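Local coordinates for hypothetical protein PA2218 (Pseudomonas aeruginosa, PDB 2HDW), which is functionally uncharacterised but has an alpha/beta hydrolase fold and is probably a hydrolase, at residues Tyr348-Leu351 against Asp352-Pro355; Ala117-Met120 against Ala121-Phe125. All coordinates share one frame; numbering follows the deposited sequence.

Contact 1 (Tyr348-Leu351 against Asp352-Pro355)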
loop_
_atom_site.group_PDB
_atom_site.type_symbol
_atom_site.label_atom_id
_atom_site.label_comp_id
_atom_site.label_asym_id
_atom_site.label_seq_id
_atom_site.Cartn_x
_atom_site.Cartn_y
_atom_site.Cartn_z
ATOM N N TYR A 348 -10.973 -1.576 -4.209
ATOM C CA TYR A 348 -10.259 -2.515 -3.349
ATOM C C TYR A 348 -10.431 -3.928 -3.908
ATOM O O TYR A 348 -9.459 -4.671 -4.079
ATOM C CB TYR A 348 -10.841 -2.492 -1.926
ATOM C CG TYR A 348 -10.216 -1.505 -0.957
ATOM C CD1 TYR A 348 -9.499 -0.395 -1.409
ATOM C CD2 TYR A 348 -10.378 -1.666 0.423
ATOM C CE1 TYR A 348 -8.956 0.531 -0.510
ATOM C CE2 TYR A 348 -9.847 -0.747 1.327
ATOM C CZ TYR A 348 -9.136 0.349 0.852
ATOM O OH TYR A 348 -8.617 1.265 1.740
ATOM N N ASP A 349 -11.677 -4.290 -4.205
ATOM C CA ASP A 349 -11.971 -5.638 -4.680
ATOM C C ASP A 349 -13.032 -5.791 -5.769
ATOM O O ASP A 349 -13.335 -6.918 -6.160
ATOM C CB ASP A 349 -12.381 -6.503 -3.483
ATOM C CG ASP A 349 -13.646 -5.992 -2.804
ATOM O OD1 ASP A 349 -14.055 -4.850 -3.097
ATOM O OD2 ASP A 349 -14.237 -6.724 -1.978
ATOM N N ARG A 350 -13.607 -4.694 -6.254
ATOM C CA ARG A 350 -14.634 -4.807 -7.289
ATOM C C ARG A 350 -14.021 -4.944 -8.680
ATOM O O ARG A 350 -13.501 -3.978 -9.243
ATOM C CB ARG A 350 -15.575 -3.600 -7.263
ATOM C CG ARG A 350 -16.364 -3.415 -5.972
ATOM C CD ARG A 350 -17.202 -4.638 -5.615
ATOM N NE ARG A 350 -18.205 -4.324 -4.599
ATOM C CZ ARG A 350 -18.688 -5.200 -3.725
ATOM N NH1 ARG A 350 -18.258 -6.455 -3.737
ATOM N NH2 ARG A 350 -19.595 -4.823 -2.836
ATOM N N LEU A 351 -14.097 -6.152 -9.232
ATOM C CA LEU A 351 -13.542 -6.440 -10.551
ATOM C C LEU A 351 -14.141 -5.603 -11.673
ATOM O O LEU A 351 -13.474 -5.317 -12.667
ATOM C CB LEU A 351 -13.708 -7.927 -10.871
ATOM C CG LEU A 351 -12.497 -8.819 -10.564
ATOM C CD1 LEU A 351 -11.385 -8.477 -11.540
ATOM C CD2 LEU A 351 -12.026 -8.636 -9.124
ATOM N N ASP A 352 -15.396 -5.209 -11.510
ATOM C CA ASP A 352 -16.081 -4.406 -12.510
ATOM C C ASP A 352 -15.815 -2.916 -12.304
ATOM O O ASP A 352 -16.294 -2.084 -13.069
ATOM C CB ASP A 352 -17.585 -4.683 -12.449
ATOM C CG ASP A 352 -18.139 -4.566 -11.041
ATOM O OD1 ASP A 352 -17.602 -5.240 -10.128
ATOM O OD2 ASP A 352 -19.113 -3.805 -10.845
ATOM N N ARG A 353 -15.050 -2.585 -11.267
ATOM C CA ARG A 353 -14.723 -1.192 -10.975
ATOM C C ARG A 353 -13.219 -0.952 -11.125
ATOM O O ARG A 353 -12.787 0.146 -11.489
ATOM C CB ARG A 353 -15.179 -0.825 -9.555
ATOM C CG ARG A 353 -16.679 -1.002 -9.311
ATOM C CD ARG A 353 -17.496 -0.119 -10.239
ATOM N NE ARG A 353 -18.932 -0.383 -10.157
ATOM C CZ ARG A 353 -19.709 -0.047 -9.132
ATOM N NH1 ARG A 353 -19.197 0.575 -8.079
ATOM N NH2 ARG A 353 -21.004 -0.329 -9.165
ATOM N N ILE A 354 -12.425 -1.978 -10.835
ATOM C CA ILE A 354 -10.968 -1.870 -10.970
ATOM C C ILE A 354 -10.617 -2.086 -12.440
ATOM O O ILE A 354 -10.897 -3.146 -13.000
ATOM C CB ILE A 354 -10.234 -2.940 -10.127
ATOM C CG1 ILE A 354 -10.635 -2.814 -8.652
ATOM C CG2 ILE A 354 -8.727 -2.764 -10.275
ATOM C CD1 ILE A 354 -10.060 -3.916 -7.760
ATOM N N PRO A 355 -9.995 -1.082 -13.089
ATOM C CA PRO A 355 -9.622 -1.197 -14.506
ATOM C C PRO A 355 -8.360 -2.023 -14.765
ATOM O O PRO A 355 -7.324 -1.483 -15.152
ATOM C CB PRO A 355 -9.463 0.261 -14.936
ATOM C CG PRO A 355 -8.899 0.898 -13.710
ATOM C CD PRO A 355 -9.716 0.276 -12.580
#
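This is a local turn contact in which R350 meets R353 and I354 in the link from helix 346-349 to helix 356-366. The evidence is a shared acceptor: R350 O takes R353 N at 2.9 Å and I354 N at 2.8 Å. The two donors arrive differently. I354 N lies nearly in line with the carbonyl bond (C=O...N angle 172°), whereas R353 N sits above the carbonyl plane, 60° out of it. L351 and D352 have the backbone angles of a type I beta turn, and the I354 amide adds an i+4 bond to the same oxygen.

Side chains follow the same turn. R350 and R353 run side by side in the same direction, and their aliphatic parts touch, R350 CB to R353 CG at 3.5 Å. I354 packs inward: its CG1 comes to 3.1 Å from R350 O. Placing CG1 anti to the carbonyl carbon (chi1 -57°), with CD1 extended beyond it, brings I354 CD1 to 3.8 Å from Y348 O. D352 OD2 is 3.5 Å from R353 NE but well out of the guanidinium plane, so only charge attraction is supported there; R353 NH1 has a salt bridge to D346.

Around the turn, D349 OD1 forms a salt bridge with R271, and the side chain of D349 rests on Y266 of helix 258-267. Y348 O accepts from S112 and I354 touches Y116, so both the end of helix 346-349 and the link meet helix 112-122, while P355 occupies the N-cap position of helix 356-366.

Contact 2 (Ala117-Met120 against Ala121-Phe125)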
loop_
_atom_site.group_PDB
_atom_site.type_symbol
_atom_site.label_atom_id
_atom_site.label_comp_id
_atom_site.label_asym_id
_atom_site.label_seq_id
_atom_site.Cartn_x
_atom_site.Cartn_y
_atom_site.Cartn_z
ATOM N N ALA A 117 -2.259 -8.509 -7.125
ATOM C CA ALA A 117 -1.100 -9.297 -7.547
ATOM C C ALA A 117 -1.477 -10.570 -8.300
ATOM O O ALA A 117 -0.889 -10.882 -9.336
ATOM C CB ALA A 117 -0.230 -9.644 -6.335
ATOM N N GLN A 118 -2.449 -11.313 -7.782
ATOM C CA GLN A 118 -2.853 -12.538 -8.453
ATOM C C GLN A 118 -3.494 -12.238 -9.801
ATOM O O GLN A 118 -3.233 -12.925 -10.787
ATOM C CB GLN A 118 -3.836 -13.343 -7.596
ATOM C CG GLN A 118 -4.156 -14.696 -8.222
ATOM C CD GLN A 118 -5.000 -15.588 -7.341
ATOM O OE1 GLN A 118 -6.189 -15.342 -7.141
ATOM N NE2 GLN A 118 -4.390 -16.636 -6.815
ATOM N N THR A 119 -4.336 -11.210 -9.832
ATOM C CA THR A 119 -5.029 -10.820 -11.051
ATOM C C THR A 119 -4.039 -10.386 -12.123
ATOM O O THR A 119 -4.177 -10.752 -13.290
ATOM C CB THR A 119 -6.013 -9.664 -10.783
ATOM O OG1 THR A 119 -6.944 -10.060 -9.772
ATOM C CG2 THR A 119 -6.782 -9.301 -12.050
ATOM N N MET A 120 -3.033 -9.614 -11.733
ATOM C CA MET A 120 -2.053 -9.160 -12.709
ATOM C C MET A 120 -1.145 -10.311 -13.142
ATOM O O MET A 120 -0.616 -10.311 -14.254
ATOM C CB MET A 120 -1.251 -7.988 -12.143
ATOM C CG MET A 120 -2.086 -6.708 -12.012
ATOM S SD MET A 120 -2.757 -6.106 -13.599
ATOM C CE MET A 120 -1.309 -5.677 -14.375
ATOM N N ALA A 121 -0.982 -11.302 -12.269
ATOM C CA ALA A 121 -0.173 -12.471 -12.607
ATOM C C ALA A 121 -0.926 -13.264 -13.682
ATOM O O ALA A 121 -0.318 -13.923 -14.521
ATOM C CB ALA A 121 0.047 -13.330 -11.380
ATOM N N GLU A 122 -2.254 -13.206 -13.650
ATOM C CA GLU A 122 -3.048 -13.897 -14.660
ATOM C C GLU A 122 -2.916 -13.120 -15.965
ATOM O O GLU A 122 -3.188 -13.647 -17.046
ATOM C CB GLU A 122 -4.527 -13.952 -14.267
ATOM C CG GLU A 122 -4.831 -14.708 -12.985
ATOM C CD GLU A 122 -6.325 -14.868 -12.759
ATOM O OE1 GLU A 122 -7.057 -13.866 -12.898
ATOM O OE2 GLU A 122 -6.767 -15.992 -12.441
ATOM N N ARG A 123 -2.504 -11.858 -15.855
ATOM C CA ARG A 123 -2.340 -10.997 -17.021
ATOM C C ARG A 123 -0.935 -11.105 -17.619
ATOM O O ARG A 123 -0.567 -10.314 -18.484
ATOM C CB ARG A 123 -2.628 -9.535 -16.655
ATOM C CG ARG A 123 -3.988 -9.294 -16.015
ATOM C CD ARG A 123 -5.122 -9.699 -16.938
ATOM N NE ARG A 123 -6.428 -9.627 -16.282
ATOM C CZ ARG A 123 -7.343 -8.691 -16.517
ATOM N NH1 ARG A 123 -7.108 -7.728 -17.401
ATOM N NH2 ARG A 123 -8.504 -8.728 -15.877
ATOM N N GLY A 124 -0.147 -12.067 -17.145
ATOM C CA GLY A 124 1.192 -12.257 -17.687
ATOM C C GLY A 124 2.370 -11.639 -16.954
ATOM O O GLY A 124 3.497 -11.687 -17.449
ATOM N N PHE A 125 2.138 -11.060 -15.779
ATOM C CA PHE A 125 3.234 -10.449 -15.026
ATOM C C PHE A 125 3.633 -11.302 -13.821
ATOM O O PHE A 125 2.833 -12.073 -13.300
ATOM C CB PHE A 125 2.819 -9.053 -14.525
ATOM C CG PHE A 125 2.448 -8.087 -15.626
ATOM C CD1 PHE A 125 3.408 -7.257 -16.198
ATOM C CD2 PHE A 125 1.141 -8.022 -16.106
ATOM C CE1 PHE A 125 3.073 -6.374 -17.232
ATOM C CE2 PHE A 125 0.795 -7.140 -17.145
ATOM C CZ PHE A 125 1.763 -6.318 -17.705
#
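M120 O is the polar atom on which the end of this helix converges. F125 N binds M120 O at 3.2 Å (N-H...O 159°), and R123 N to M120 O is a weak bond of 2.9 Å. The F125 ring approaches this oxygen edge-on, the oxygen in its plane and F125 CD2 3.4 Å from M120 O. M120 lies beside F125 and is bent at both chi2 and chi3, which curls its methyl back to the ring, M120 CE to F125 CE2 3.8 Å.

A121 N to A117 O and E122 N to Q118 O (3.0 Å each) are ordinary i+4 bonds, while those of T119 O with E122 N and R123 N are weak. With R123 CG anti to its carbonyl carbon, CG lies 3.1 Å from T119 O; beyond the bend at chi2 the guanidinium forms a salt bridge with D357. E122 OE2 is bonded to S63.

G124 has a positive phi (+97°), and its N bonds A121 O at 3.2 Å. The chain then passes through F125 into strand 126-130. With the F125-M120 bond this defines a Schellman motif, G124 its C' residue, ending the helix of beta-alpha-beta unit 96-102, 112-122, 126-130.

In the fold
From the N terminus, strand 96-102 leads into helix 112-122, whose last turn is contact 2; the chain then enters strand 126-130. Contact 1 comes more than 200 residues later, after strand 334-339 at one edge of the sheet. Each contact is made within one continuous run of chain and closes only a turn, so the two are in series and neither nests with nor crosses the other. Their centres are about 14 Å apart and their nearest atoms about 5 Å, without touching. Helices 112-122 and 356-366 connect them: D349 of contact 1 touches L115, upstream of contact 2, while T119 and R123 of contact 2 touch F356, and F125 touches F363, both downstream of contact 1.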